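PDB 3JUR: Exo-poly-alpha-D-galacturonosidase from Thermotoga maritima, which probably hydrolyses the glycosidic linkages of polygalacturonate, acting from chain ends, as an exopolygalacturonase of glycoside hydrolase family 28. Local coordinates for residues E4-K9 with N340-D345; M249-C254 with R286-I291; V263-G268 with V278-I283; V376-L381 with S406-E411; V355-L360 with R391-E396. One frame throughout, in Å; residues are numbered along the deposited sequence.

All five contacts involve a parallel beta-helix, but they sample different parts of it. Contact 3 is the buried one and lies nearest the centre of the chain; contact 1, where the N-terminal alpha-helix packs on the outside of a beta-helix wall, is a surface contact of apolar chemistry. Contacts 2, 4 and 5 join successive coils and are partly buried, each pairing backbones by hydrogen bonds, with charged side chains on the outer side. Contacts 2 and 3 share strand 280-291. Contacts 1 and 4 meet where the neighbouring strands 337-349 and 372-379 pair. Contacts 4 and 5 touch through aliphatic side chains such as Leu381 and Ile356, although their strands lie in different walls.

Contact 1: residues E4-K9 with N340-D345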
# COMPACT_ATOMS: atom_id res chain seq x y z
N GLU D 4 -15.11 25.09 -0.18
CA GLU D 4 -16.57 25.15 -0.17
C GLU D 4 -17.18 23.90 -0.82
O GLU D 4 -17.01 23.67 -2.02
CB GLU D 4 -17.04 26.43 -0.86
CG GLU D 4 -18.55 26.65 -0.86
CD GLU D 4 -18.95 28.02 -1.39
OE1 GLU D 4 -18.10 28.94 -1.35
OE2 GLU D 4 -20.10 28.18 -1.83
N GLU D 5 -17.86 23.08 -0.02
CA GLU D 5 -18.47 21.84 -0.49
C GLU D 5 -19.97 21.98 -0.74
O GLU D 5 -20.70 22.51 0.10
CB GLU D 5 -18.22 20.69 0.50
CG GLU D 5 -16.75 20.32 0.71
CD GLU D 5 -16.17 19.42 -0.38
OE1 GLU D 5 -16.73 19.38 -1.51
OE2 GLU D 5 -15.17 18.73 -0.11
N LEU D 6 -20.42 21.51 -1.90
CA LEU D 6 -21.85 21.53 -2.24
C LEU D 6 -22.70 20.70 -1.26
O LEU D 6 -23.83 21.09 -0.94
CB LEU D 6 -22.07 21.06 -3.68
CG LEU D 6 -23.49 21.13 -4.24
CD1 LEU D 6 -24.01 22.57 -4.34
CD2 LEU D 6 -23.56 20.42 -5.59
N ALA D 7 -22.16 19.58 -0.79
CA ALA D 7 -22.86 18.72 0.15
C ALA D 7 -23.27 19.47 1.41
O ALA D 7 -24.37 19.26 1.93
CB ALA D 7 -22.03 17.48 0.52
N LYS D 8 -22.39 20.34 1.90
CA LYS D 8 -22.68 21.20 3.05
C LYS D 8 -23.82 22.17 2.74
O LYS D 8 -24.75 22.32 3.54
CB LYS D 8 -21.43 21.94 3.52
CG LYS D 8 -21.65 22.82 4.76
CD LYS D 8 -20.43 23.67 5.05
CE LYS D 8 -20.77 24.90 5.90
NZ LYS D 8 -20.55 24.64 7.34
N LYS D 9 -23.77 22.80 1.56
CA LYS D 9 -24.81 23.75 1.13
C LYS D 9 -26.18 23.08 1.00
O LYS D 9 -27.20 23.67 1.34
CB LYS D 9 -24.44 24.44 -0.19
CG LYS D 9 -23.15 25.25 -0.16
CD LYS D 9 -23.33 26.61 0.49
CE LYS D 9 -22.00 27.30 0.71
NZ LYS D 9 -22.15 28.56 1.49
N ASN D 340 -26.90 14.05 -8.00
CA ASN D 340 -26.51 14.81 -6.83
C ASN D 340 -26.81 14.03 -5.55
O ASN D 340 -27.58 14.48 -4.69
CB ASN D 340 -27.18 16.20 -6.81
CG ASN D 340 -26.29 17.28 -7.39
OD1 ASN D 340 -25.18 17.01 -7.86
ND2 ASN D 340 -26.76 18.52 -7.34
N ILE D 341 -26.22 12.84 -5.46
CA ILE D 341 -26.34 11.98 -4.29
C ILE D 341 -24.99 12.03 -3.58
O ILE D 341 -23.94 11.77 -4.19
CB ILE D 341 -26.71 10.51 -4.67
CG1 ILE D 341 -27.85 10.45 -5.70
CG2 ILE D 341 -27.04 9.68 -3.41
CD1 ILE D 341 -29.20 11.04 -5.22
N PHE D 342 -25.02 12.40 -2.30
CA PHE D 342 -23.81 12.62 -1.53
C PHE D 342 -23.73 11.67 -0.35
O PHE D 342 -24.58 11.70 0.54
CB PHE D 342 -23.75 14.08 -1.03
CG PHE D 342 -23.66 15.08 -2.14
CD1 PHE D 342 -22.43 15.57 -2.56
CD2 PHE D 342 -24.81 15.52 -2.78
CE1 PHE D 342 -22.35 16.50 -3.58
CE2 PHE D 342 -24.74 16.45 -3.82
CZ PHE D 342 -23.51 16.94 -4.22
N PHE D 343 -22.70 10.84 -0.35
CA PHE D 343 -22.51 9.78 0.64
C PHE D 343 -21.19 10.09 1.36
O PHE D 343 -20.12 9.68 0.90
CB PHE D 343 -22.46 8.42 -0.07
CG PHE D 343 -22.66 7.23 0.83
CD1 PHE D 343 -23.91 6.96 1.39
CD2 PHE D 343 -21.60 6.37 1.10
CE1 PHE D 343 -24.09 5.85 2.23
CE2 PHE D 343 -21.77 5.27 1.92
CZ PHE D 343 -23.02 5.00 2.48
N ILE D 344 -21.29 10.83 2.47
CA ILE D 344 -20.13 11.49 3.09
C ILE D 344 -19.92 11.06 4.53
O ILE D 344 -20.87 11.02 5.31
CB ILE D 344 -20.32 13.05 3.11
CG1 ILE D 344 -20.82 13.58 1.76
CG2 ILE D 344 -19.04 13.77 3.57
CD1 ILE D 344 -19.86 13.39 0.60
N ASP D 345 -18.66 10.80 4.89
CA ASP D 345 -18.26 10.51 6.28
C ASP D 345 -18.90 9.25 6.87
O ASP D 345 -19.12 9.16 8.07
CB ASP D 345 -18.55 11.71 7.21
CG ASP D 345 -17.80 12.95 6.79
OD1 ASP D 345 -16.70 12.82 6.21
OD2 ASP D 345 -18.31 14.07 7.04
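Ala7 and Leu6, at the start of helix 6-16, meet the side chain of Phe342 on strand 337-349. Ala7 turns its CB toward the strand and reaches Phe342 CD1 at 3.6 Å, while its CA sits 4.2 Å above one face of the ring, offset toward the rim. Leu6 crosses the phenyl group at about a right angle; its CD2 approaches Phe342 CZ obliquely at 3.7 Å and passes Asn340 ND2 at 4.1 Å. Ile344 CG1 touches Ala7 CB more loosely, at 4.3 Å. Phe342 is set by a chi1 of -64°, with CG anti to the carbonyl carbon, and its ring also stacks with that of Phe377 on the next coil. An alanine at Phe342 would probably cost Ala7 and Leu6 most of their footing on the strand. Further out, Glu5 occupies the N-cap position and its carboxylate salt-bridges Lys379, while the amide of Asn340 bonds to Asn311. The parallel beta-helix thus receives the N-terminal helix on an outer wall. Between the two segments themselves the contact is entirely van der Waals in kind, so shape and shielding of the aromatic ring hold it, with the ion pair of Glu5 adding charge at its border.

Contact 2: residues M249-C254 with R286-I291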
# COMPACT_ATOMS: atom_id res chain seq x y z
N MET D 249 -36.69 16.47 4.00
CA MET D 249 -36.84 15.43 4.99
C MET D 249 -35.53 15.20 5.72
O MET D 249 -34.45 15.26 5.12
CB MET D 249 -37.31 14.13 4.32
CG MET D 249 -37.54 12.97 5.27
SD MET D 249 -38.49 11.66 4.46
CE MET D 249 -38.29 10.34 5.62
N LEU D 250 -35.65 14.96 7.02
CA LEU D 250 -34.52 14.60 7.87
C LEU D 250 -34.75 13.25 8.52
O LEU D 250 -35.82 13.00 9.08
CB LEU D 250 -34.29 15.68 8.94
CG LEU D 250 -33.29 15.39 10.06
CD1 LEU D 250 -31.85 15.21 9.51
CD2 LEU D 250 -33.34 16.50 11.11
N ILE D 251 -33.76 12.38 8.41
CA ILE D 251 -33.75 11.09 9.09
C ILE D 251 -32.45 11.05 9.87
O ILE D 251 -31.37 11.05 9.28
CB ILE D 251 -33.78 9.89 8.10
CG1 ILE D 251 -35.01 9.95 7.18
CG2 ILE D 251 -33.72 8.56 8.86
CD1 ILE D 251 -34.93 9.06 5.93
N GLU D 252 -32.56 11.04 11.20
CA GLU D 252 -31.38 11.14 12.05
C GLU D 252 -31.50 10.33 13.33
O GLU D 252 -32.61 10.11 13.83
CB GLU D 252 -31.05 12.62 12.36
CG GLU D 252 -32.05 13.34 13.28
CD GLU D 252 -31.55 14.71 13.73
OE1 GLU D 252 -30.48 15.17 13.25
OE2 GLU D 252 -32.23 15.34 14.58
N LYS D 253 -30.36 9.85 13.83
CA LYS D 253 -30.28 9.16 15.12
C LYS D 253 -31.16 7.91 15.23
O LYS D 253 -31.53 7.51 16.33
CB LYS D 253 -30.57 10.15 16.27
CG LYS D 253 -29.40 11.05 16.65
CD LYS D 253 -28.55 10.39 17.74
CE LYS D 253 -27.06 10.66 17.54
NZ LYS D 253 -26.66 12.02 18.03
N CYS D 254 -31.49 7.30 14.09
CA CYS D 254 -32.31 6.09 14.08
C CYS D 254 -31.48 4.80 14.08
O CYS D 254 -30.31 4.80 13.66
CB CYS D 254 -33.26 6.09 12.87
SG CYS D 254 -34.40 7.51 12.79
N ARG D 286 -28.64 11.37 8.43
CA ARG D 286 -27.41 11.56 9.21
C ARG D 286 -27.45 10.91 10.59
O ARG D 286 -28.52 10.78 11.20
CB ARG D 286 -27.07 13.05 9.33
CG ARG D 286 -28.08 13.84 10.15
CD ARG D 286 -27.74 15.32 10.20
NE ARG D 286 -28.51 16.00 11.22
CZ ARG D 286 -28.46 17.31 11.45
NH1 ARG D 286 -27.68 18.09 10.71
NH2 ARG D 286 -29.20 17.85 12.42
N ASP D 287 -26.26 10.55 11.09
CA ASP D 287 -26.09 10.02 12.46
C ASP D 287 -26.94 8.78 12.77
O ASP D 287 -27.37 8.59 13.92
CB ASP D 287 -26.37 11.12 13.51
CG ASP D 287 -25.60 12.40 13.24
OD1 ASP D 287 -24.38 12.35 12.97
OD2 ASP D 287 -26.24 13.48 13.32
N ASN D 288 -27.19 7.95 11.76
CA ASN D 288 -27.97 6.73 11.94
C ASN D 288 -27.09 5.50 12.10
O ASN D 288 -25.91 5.51 11.74
CB ASN D 288 -28.91 6.50 10.76
CG ASN D 288 -29.88 7.64 10.56
OD1 ASN D 288 -30.81 7.82 11.35
ND2 ASN D 288 -29.68 8.40 9.51
N LEU D 289 -27.70 4.44 12.63
CA LEU D 289 -27.00 3.19 12.86
C LEU D 289 -27.81 2.01 12.31
O LEU D 289 -28.94 1.77 12.73
CB LEU D 289 -26.72 2.99 14.36
CG LEU D 289 -26.10 1.67 14.83
CD1 LEU D 289 -24.72 1.43 14.17
CD2 LEU D 289 -26.00 1.61 16.35
N VAL D 290 -27.22 1.30 11.35
CA VAL D 290 -27.81 0.08 10.83
C VAL D 290 -26.93 -1.09 11.25
O VAL D 290 -25.77 -1.16 10.85
CB VAL D 290 -27.96 0.10 9.27
CG1 VAL D 290 -28.67 -1.17 8.76
CG2 VAL D 290 -28.69 1.36 8.81
N ILE D 291 -27.45 -1.98 12.09
CA ILE D 291 -26.76 -3.25 12.36
C ILE D 291 -27.70 -4.35 11.91
O ILE D 291 -28.66 -4.69 12.60
CB ILE D 291 -26.35 -3.43 13.85
CG1 ILE D 291 -25.50 -2.24 14.32
CG2 ILE D 291 -25.62 -4.76 14.04
CD1 ILE D 291 -25.19 -2.25 15.83
O HOH W 1 -30.89 17.57 15.40
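The inner part is tightly bonded. Ile251 O takes two donors: Arg286 N at 2.9 Å, nearly along the C=O axis, and Asn288 ND2 at 3.2 Å, from above the carbonyl plane. Asn288 reaches its amide across to the 249-254 coil so that OD1 receives Cys254 N at 2.9 Å on an in-plane lone pair. Leu289 N then bonds to Cys254 O. Such parallel pairing of one coil on the next is the signature of the right-handed parallel beta-helix of this family, and Asn288 ND2 also bonds Asn317 of the following coil. Toward solvent the grip passes to charges. Glu252 and Arg286 lie side by side, both with CG in the crowded position between N and carbonyl carbon. Arg286 approaches side-on, NE at 2.9 Å and NH2 at 3.1 Å from the single oxygen Glu252 OE1, which lies in the guanidinium plane. Arg286 NH1 also salt-bridges Glu11. A water bonds Glu252 OE2 at 2.7 Å. Exposed Lys253 merely leans its CE on Asp287 CB, 4.1 Å away.

Contact 3: residues V263-G268 with V278-I283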
# COMPACT_ATOMS: atom_id res chain seq x y z
N VAL D 263 -32.83 2.50 4.32
CA VAL D 263 -33.36 3.80 3.94
C VAL D 263 -33.35 3.85 2.41
O VAL D 263 -32.29 3.78 1.79
CB VAL D 263 -32.54 4.96 4.54
CG1 VAL D 263 -33.06 6.32 4.06
CG2 VAL D 263 -32.56 4.88 6.06
N VAL D 264 -34.54 3.96 1.82
CA VAL D 264 -34.73 3.83 0.37
C VAL D 264 -35.48 5.01 -0.19
O VAL D 264 -36.67 5.17 0.08
CB VAL D 264 -35.61 2.62 -0.01
CG1 VAL D 264 -35.06 1.95 -1.24
CG2 VAL D 264 -35.79 1.66 1.16
N ILE D 265 -34.83 5.80 -1.03
CA ILE D 265 -35.48 6.97 -1.59
C ILE D 265 -36.08 6.64 -2.96
O ILE D 265 -35.41 6.07 -3.83
CB ILE D 265 -34.53 8.16 -1.65
CG1 ILE D 265 -34.01 8.44 -0.23
CG2 ILE D 265 -35.25 9.39 -2.18
CD1 ILE D 265 -32.68 9.08 -0.20
N LYS D 266 -37.36 6.98 -3.11
CA LYS D 266 -38.18 6.59 -4.26
C LYS D 266 -39.02 7.77 -4.77
O LYS D 266 -39.03 8.84 -4.16
CB LYS D 266 -39.08 5.41 -3.90
CG LYS D 266 -38.35 4.18 -3.36
CD LYS D 266 -39.33 3.07 -3.00
CE LYS D 266 -38.62 1.87 -2.38
NZ LYS D 266 -37.86 1.07 -3.38
N SER D 267 -39.70 7.57 -5.90
CA SER D 267 -40.55 8.61 -6.51
C SER D 267 -41.48 8.06 -7.61
O SER D 267 -41.74 8.73 -8.62
CB SER D 267 -39.71 9.77 -7.06
OG SER D 267 -38.80 9.34 -8.05
N GLY D 268 -41.98 6.85 -7.40
CA GLY D 268 -42.92 6.24 -8.34
C GLY D 268 -42.26 5.38 -9.39
O GLY D 268 -41.07 5.52 -9.69
N VAL D 278 -43.17 13.93 -9.70
CA VAL D 278 -42.65 14.65 -8.53
C VAL D 278 -41.44 13.89 -7.98
O VAL D 278 -41.55 12.71 -7.64
CB VAL D 278 -43.72 14.85 -7.42
CG1 VAL D 278 -43.10 15.47 -6.17
CG2 VAL D 278 -44.87 15.72 -7.93
N PRO D 279 -40.28 14.57 -7.91
CA PRO D 279 -39.08 13.88 -7.42
C PRO D 279 -39.03 13.82 -5.91
O PRO D 279 -39.70 14.60 -5.25
CB PRO D 279 -37.94 14.74 -7.96
CG PRO D 279 -38.52 16.11 -8.10
CD PRO D 279 -40.00 15.96 -8.29
N SER D 280 -38.28 12.87 -5.35
CA SER D 280 -37.80 13.00 -3.98
C SER D 280 -36.56 13.87 -4.05
O SER D 280 -35.68 13.63 -4.89
CB SER D 280 -37.46 11.65 -3.36
OG SER D 280 -38.55 11.11 -2.63
N GLU D 281 -36.48 14.87 -3.18
CA GLU D 281 -35.38 15.83 -3.21
C GLU D 281 -35.19 16.52 -1.86
O GLU D 281 -36.15 16.70 -1.10
CB GLU D 281 -35.57 16.86 -4.34
CG GLU D 281 -36.85 17.67 -4.24
CD GLU D 281 -36.98 18.72 -5.34
OE1 GLU D 281 -38.11 19.23 -5.53
OE2 GLU D 281 -35.95 19.03 -5.99
N TYR D 282 -33.95 16.89 -1.58
CA TYR D 282 -33.58 17.55 -0.33
C TYR D 282 -33.89 16.65 0.86
O TYR D 282 -34.70 16.98 1.73
CB TYR D 282 -34.25 18.93 -0.22
CG TYR D 282 -33.74 19.94 -1.22
CD1 TYR D 282 -32.39 20.30 -1.23
CD2 TYR D 282 -34.60 20.55 -2.14
CE1 TYR D 282 -31.90 21.24 -2.15
CE2 TYR D 282 -34.11 21.50 -3.05
CZ TYR D 282 -32.76 21.83 -3.04
OH TYR D 282 -32.27 22.76 -3.93
N ILE D 283 -33.25 15.48 0.86
CA ILE D 283 -33.37 14.48 1.91
C ILE D 283 -32.03 14.38 2.62
O ILE D 283 -30.99 14.15 1.97
CB ILE D 283 -33.75 13.06 1.37
CG1 ILE D 283 -34.83 13.11 0.26
CG2 ILE D 283 -34.15 12.12 2.52
CD1 ILE D 283 -36.19 13.60 0.69
O HOH W 2 -43.33 10.81 -9.53
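The touching parts, 265-267 and 278-283, run 167° apart end to end; the nearest CA atoms, of Ser267 and Pro279, are 5.5 Å apart, and no beta bridge forms. The segments belong to different walls of the parallel beta-helix: strand 263-265 lies in one sheet, strand 280-291 in another, and the short helix 270-276 connects them. Ile265 points toward the other segment; its CG2, anti to the backbone N, presses on Ser280 CB at 3.4 Å, tighter than usual carbon contact, whereas its CD1 meets Ile283 CG2 at a more relaxed 4.3 Å. Outside the pair, Ile265 also packs on Val309 and Val312 of the next coil. Ser267 contributes its CB, 3.5 Å from Val278 O, while its OG is taken up by Gly308 O. Lys266 starts away from the other segment, and its NZ forms a salt bridge with Glu304. A water joins the loop ends, bonded to Ser267 O at 2.8 Å and accepting from Val278 N at 3.1 Å. Ser280 OG, in a buried residue, also has hydrogen-bond partners in Cys246 N and Pro243 O, the latter a second acceptor within reach of its one proton; across the contact it donates to Lys266 O at 2.8 Å, nearly along the C=O axis.

Contact 4: residues V376-L381 with S406-E411; sequences VFVKNL and SDTIIE
Backbone hydrogen bonds stitch the segments in parallel around the bridge of Lys379 with Ser406. Ser406 N donates to Val378 O at 2.9 Å, Asn380 N to Ser406 O at 3.0 Å, and beyond the corner at Asp407 Ile409 N reaches Leu381 O at 3.0 Å. At the corner a side chain takes over the bonding. Thr408, with OG1 anti to its carbonyl carbon (chi1 -73°), receives Leu381 N at 3.1 Å and donates its own hydrogen bond to Ser406 O at 2.8 Å, arriving from above that carbonyl plane. One hydroxyl thus continues the backbone pairing through a turn of the parallel beta-helix, where two stacked coils bend from one wall into the next. A valine at Thr408 would remove this hydroxyl and would probably leave Leu381 N and the turn less firmly held. Asn380 ND2 hydrogen-bonds Asp345 OD1 on the preceding coil, and Asp407 OD1 is held by Asn428. The ionic contact lies on the outer side: Lys379, bent at chi2 and chi3, runs beside Asp407, a long salt bridge of 3.8 Å from NZ to OD2, while NZ is held more strongly by Glu5. Apolar contacts face inward, where Leu381 CB leans on Thr408 CG2 at 3.8 Å and Leu381 CD2 meets Ile410 CD1 at 4.3 Å. One water bridges Val378 O and Ser406 OG; another joins Asn380 OD1 to Asp407 O.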
# COMPACT_ATOMS: atom_id res chain seq x y z
N VAL D 376 -22.70 11.29 -8.49
CA VAL D 376 -22.75 10.60 -7.21
C VAL D 376 -21.38 10.76 -6.57
O VAL D 376 -20.34 10.50 -7.22
CB VAL D 376 -23.13 9.10 -7.38
CG1 VAL D 376 -23.25 8.40 -6.01
CG2 VAL D 376 -24.43 8.94 -8.17
N PHE D 377 -21.37 11.20 -5.32
CA PHE D 377 -20.14 11.57 -4.63
C PHE D 377 -20.01 10.81 -3.31
O PHE D 377 -20.87 10.90 -2.43
CB PHE D 377 -20.08 13.09 -4.42
CG PHE D 377 -20.34 13.88 -5.68
CD1 PHE D 377 -19.32 14.08 -6.61
CD2 PHE D 377 -21.60 14.40 -5.94
CE1 PHE D 377 -19.56 14.79 -7.79
CE2 PHE D 377 -21.85 15.11 -7.12
CZ PHE D 377 -20.83 15.30 -8.05
N VAL D 378 -18.93 10.04 -3.22
CA VAL D 378 -18.59 9.31 -2.02
C VAL D 378 -17.31 9.97 -1.50
O VAL D 378 -16.30 10.06 -2.20
CB VAL D 378 -18.36 7.80 -2.29
CG1 VAL D 378 -17.90 7.09 -1.01
CG2 VAL D 378 -19.62 7.14 -2.82
N LYS D 379 -17.36 10.45 -0.27
CA LYS D 379 -16.19 11.09 0.31
C LYS D 379 -16.04 10.66 1.75
O LYS D 379 -17.02 10.63 2.51
CB LYS D 379 -16.29 12.61 0.17
CG LYS D 379 -15.42 13.40 1.13
CD LYS D 379 -14.30 14.10 0.45
CE LYS D 379 -14.74 15.43 -0.09
NZ LYS D 379 -13.56 16.28 -0.44
N ASN D 380 -14.80 10.34 2.13
CA ASN D 380 -14.49 9.91 3.50
C ASN D 380 -15.29 8.69 3.95
O ASN D 380 -15.82 8.65 5.06
CB ASN D 380 -14.63 11.08 4.50
CG ASN D 380 -13.90 10.82 5.81
OD1 ASN D 380 -12.85 10.17 5.83
ND2 ASN D 380 -14.47 11.31 6.91
N LEU D 381 -15.37 7.70 3.06
CA LEU D 381 -15.95 6.40 3.41
C LEU D 381 -14.85 5.51 3.96
O LEU D 381 -13.74 5.44 3.42
CB LEU D 381 -16.64 5.75 2.20
CG LEU D 381 -17.05 4.27 2.26
CD1 LEU D 381 -18.16 4.03 3.31
CD2 LEU D 381 -17.49 3.78 0.89
N SER D 406 -13.59 9.73 -3.12
CA SER D 406 -12.39 10.39 -2.64
C SER D 406 -12.17 10.25 -1.14
O SER D 406 -13.13 10.03 -0.39
CB SER D 406 -12.39 11.86 -3.06
OG SER D 406 -13.57 12.48 -2.60
N ASP D 407 -10.91 10.37 -0.73
CA ASP D 407 -10.52 10.26 0.68
C ASP D 407 -11.14 9.03 1.34
O ASP D 407 -11.70 9.11 2.43
CB ASP D 407 -10.93 11.53 1.45
CG ASP D 407 -10.37 12.80 0.83
OD1 ASP D 407 -9.33 12.74 0.13
OD2 ASP D 407 -10.96 13.88 1.06
N THR D 408 -11.05 7.89 0.65
CA THR D 408 -11.82 6.70 1.01
C THR D 408 -10.92 5.47 1.12
O THR D 408 -9.99 5.30 0.33
CB THR D 408 -12.99 6.50 -0.01
OG1 THR D 408 -14.00 7.49 0.24
CG2 THR D 408 -13.61 5.10 0.08
N ILE D 409 -11.21 4.63 2.11
CA ILE D 409 -10.49 3.39 2.35
C ILE D 409 -11.49 2.24 2.35
O ILE D 409 -12.44 2.25 3.13
CB ILE D 409 -9.73 3.40 3.70
CG1 ILE D 409 -8.81 4.63 3.80
CG2 ILE D 409 -8.90 2.10 3.89
CD1 ILE D 409 -8.27 4.92 5.20
N ILE D 410 -11.28 1.26 1.47
CA ILE D 410 -12.09 0.03 1.47
C ILE D 410 -11.15 -1.18 1.53
O ILE D 410 -10.28 -1.34 0.68
CB ILE D 410 -13.03 -0.07 0.23
CG1 ILE D 410 -13.94 1.16 0.14
CG2 ILE D 410 -13.86 -1.37 0.29
CD1 ILE D 410 -14.67 1.28 -1.17
N GLU D 411 -11.33 -2.01 2.55
CA GLU D 411 -10.46 -3.16 2.76
C GLU D 411 -11.21 -4.48 2.80
O GLU D 411 -12.32 -4.55 3.32
CB GLU D 411 -9.66 -2.99 4.06
CG GLU D 411 -8.54 -1.95 3.95
CD GLU D 411 -7.48 -2.33 2.93
OE1 GLU D 411 -7.18 -3.55 2.82
OE2 GLU D 411 -6.94 -1.43 2.25
O HOH W 3 -16.06 12.52 -3.45
O HOH W 4 -11.56 7.61 4.69

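Contact 5: residues V355-L360 with R391-E396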
# COMPACT_ATOMS: atom_id res chain seq x y z
N VAL D 355 -19.99 -2.84 -1.53
CA VAL D 355 -19.95 -1.65 -0.71
C VAL D 355 -20.68 -0.51 -1.42
O VAL D 355 -21.52 0.16 -0.83
CB VAL D 355 -18.49 -1.23 -0.35
CG1 VAL D 355 -18.50 0.06 0.48
CG2 VAL D 355 -17.75 -2.35 0.38
N ILE D 356 -20.35 -0.32 -2.70
CA ILE D 356 -20.98 0.68 -3.56
C ILE D 356 -21.52 -0.03 -4.81
O ILE D 356 -20.77 -0.68 -5.54
CB ILE D 356 -19.99 1.80 -3.95
CG1 ILE D 356 -19.53 2.58 -2.71
CG2 ILE D 356 -20.61 2.74 -4.98
CD1 ILE D 356 -18.21 3.33 -2.90
N ARG D 357 -22.82 0.09 -5.04
CA ARG D 357 -23.49 -0.56 -6.14
C ARG D 357 -24.31 0.43 -6.95
O ARG D 357 -25.18 1.11 -6.41
CB ARG D 357 -24.40 -1.69 -5.63
CG ARG D 357 -25.17 -2.42 -6.74
CD ARG D 357 -24.27 -3.44 -7.39
NE ARG D 357 -24.87 -4.12 -8.55
CZ ARG D 357 -25.68 -5.18 -8.49
NH1 ARG D 357 -26.14 -5.70 -9.61
NH2 ARG D 357 -26.04 -5.70 -7.33
N ILE D 358 -24.03 0.50 -8.25
CA ILE D 358 -24.89 1.26 -9.16
C ILE D 358 -25.27 0.33 -10.31
O ILE D 358 -24.40 -0.18 -11.02
CB ILE D 358 -24.23 2.56 -9.69
CG1 ILE D 358 -23.77 3.42 -8.51
CG2 ILE D 358 -25.22 3.34 -10.59
CD1 ILE D 358 -23.04 4.70 -8.92
N ASN D 359 -26.57 0.10 -10.45
CA ASN D 359 -27.09 -0.89 -11.40
C ASN D 359 -28.21 -0.32 -12.27
O ASN D 359 -29.26 0.11 -11.75
CB ASN D 359 -27.58 -2.12 -10.63
CG ASN D 359 -28.02 -3.25 -11.54
OD1 ASN D 359 -27.73 -3.25 -12.75
ND2 ASN D 359 -28.73 -4.22 -10.98
N LEU D 360 -27.98 -0.30 -13.58
CA LEU D 360 -29.00 0.18 -14.51
C LEU D 360 -29.72 -0.96 -15.23
O LEU D 360 -30.40 -0.74 -16.23
CB LEU D 360 -28.43 1.19 -15.52
CG LEU D 360 -28.33 2.66 -15.10
CD1 LEU D 360 -27.34 2.88 -13.95
CD2 LEU D 360 -27.97 3.52 -16.31
N ARG D 391 -19.05 -1.68 -7.72
CA ARG D 391 -19.68 -2.36 -8.84
C ARG D 391 -20.64 -1.39 -9.53
O ARG D 391 -21.68 -1.03 -8.97
CB ARG D 391 -20.41 -3.61 -8.35
CG ARG D 391 -20.96 -4.50 -9.45
CD ARG D 391 -21.73 -5.67 -8.85
NE ARG D 391 -22.29 -6.54 -9.87
CZ ARG D 391 -22.95 -7.67 -9.64
NH1 ARG D 391 -23.16 -8.10 -8.39
NH2 ARG D 391 -23.41 -8.38 -10.66
N ILE D 392 -20.26 -0.93 -10.72
CA ILE D 392 -21.03 0.10 -11.43
C ILE D 392 -21.34 -0.37 -12.84
O ILE D 392 -20.44 -0.62 -13.64
CB ILE D 392 -20.29 1.48 -11.46
CG1 ILE D 392 -20.14 2.03 -10.04
CG2 ILE D 392 -21.03 2.49 -12.38
CD1 ILE D 392 -19.14 3.18 -9.91
N GLU D 393 -22.63 -0.54 -13.13
CA GLU D 393 -23.04 -1.05 -14.43
C GLU D 393 -24.11 -0.18 -15.10
O GLU D 393 -25.27 -0.12 -14.66
CB GLU D 393 -23.48 -2.52 -14.31
CG GLU D 393 -22.31 -3.43 -13.97
CD GLU D 393 -22.71 -4.81 -13.47
OE1 GLU D 393 -22.48 -5.79 -14.22
OE2 GLU D 393 -23.25 -4.93 -12.35
N GLY D 394 -23.69 0.51 -16.15
CA GLY D 394 -24.58 1.31 -16.98
C GLY D 394 -25.04 0.54 -18.21
O GLY D 394 -24.96 -0.69 -18.26
N LEU D 395 -25.52 1.27 -19.21
CA LEU D 395 -25.94 0.67 -20.48
C LEU D 395 -25.11 1.24 -21.63
O LEU D 395 -24.59 2.34 -21.53
CB LEU D 395 -27.44 0.90 -20.72
CG LEU D 395 -28.37 0.55 -19.55
CD1 LEU D 395 -29.74 1.19 -19.71
CD2 LEU D 395 -28.49 -0.97 -19.37
N GLU D 396 -24.98 0.46 -22.71
CA GLU D 396 -24.22 0.87 -23.90
C GLU D 396 -24.65 2.25 -24.45
O GLU D 396 -23.81 3.06 -24.86
CB GLU D 396 -24.32 -0.22 -24.98
CG GLU D 396 -23.68 0.13 -26.31
CD GLU D 396 -23.17 -1.08 -27.10
OE1 GLU D 396 -23.60 -2.23 -26.81
OE2 GLU D 396 -22.34 -0.86 -28.01
O HOH W 5 -24.27 -3.19 -10.82
O HOH W 6 -25.89 -5.17 -12.61
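Strands 357-359 and 391-393 are successive rungs of one wall of the parallel beta-helix; the axes of these short strands approach to 4.8 Å and run 15° apart, hydrogen-bonded in register. Ile358 and Ile392 lie side by side on the inner face; Arg357 and Arg391 pile up on the other. Arg391 leaves its backbone with CG anti to N (chi1 -173°) and stays extended to NE. Its CB and CG lie alongside Arg357 CD, and its CD sits over one face of the Arg357 guanidinium, 3.5 Å from Arg357 NE. Its NE hydrogen-bonds Glu393 OE2 at 3.1 Å, tilted from the guanidinium plane, a salt bridge that probably offsets the like charges. CZ and the terminal nitrogens lie flat on the other guanidinium, centres 3.9 Å apart and planes 7° apart, and NH1 pairs with Glu354; Tyr388 adds a cation-pi contact. Arg357 starts alike but bends at chi2. A water in the plane of its guanidinium accepts from Arg357 NE at 2.5 Å and also bonds Glu393 OE2 at 2.5 Å.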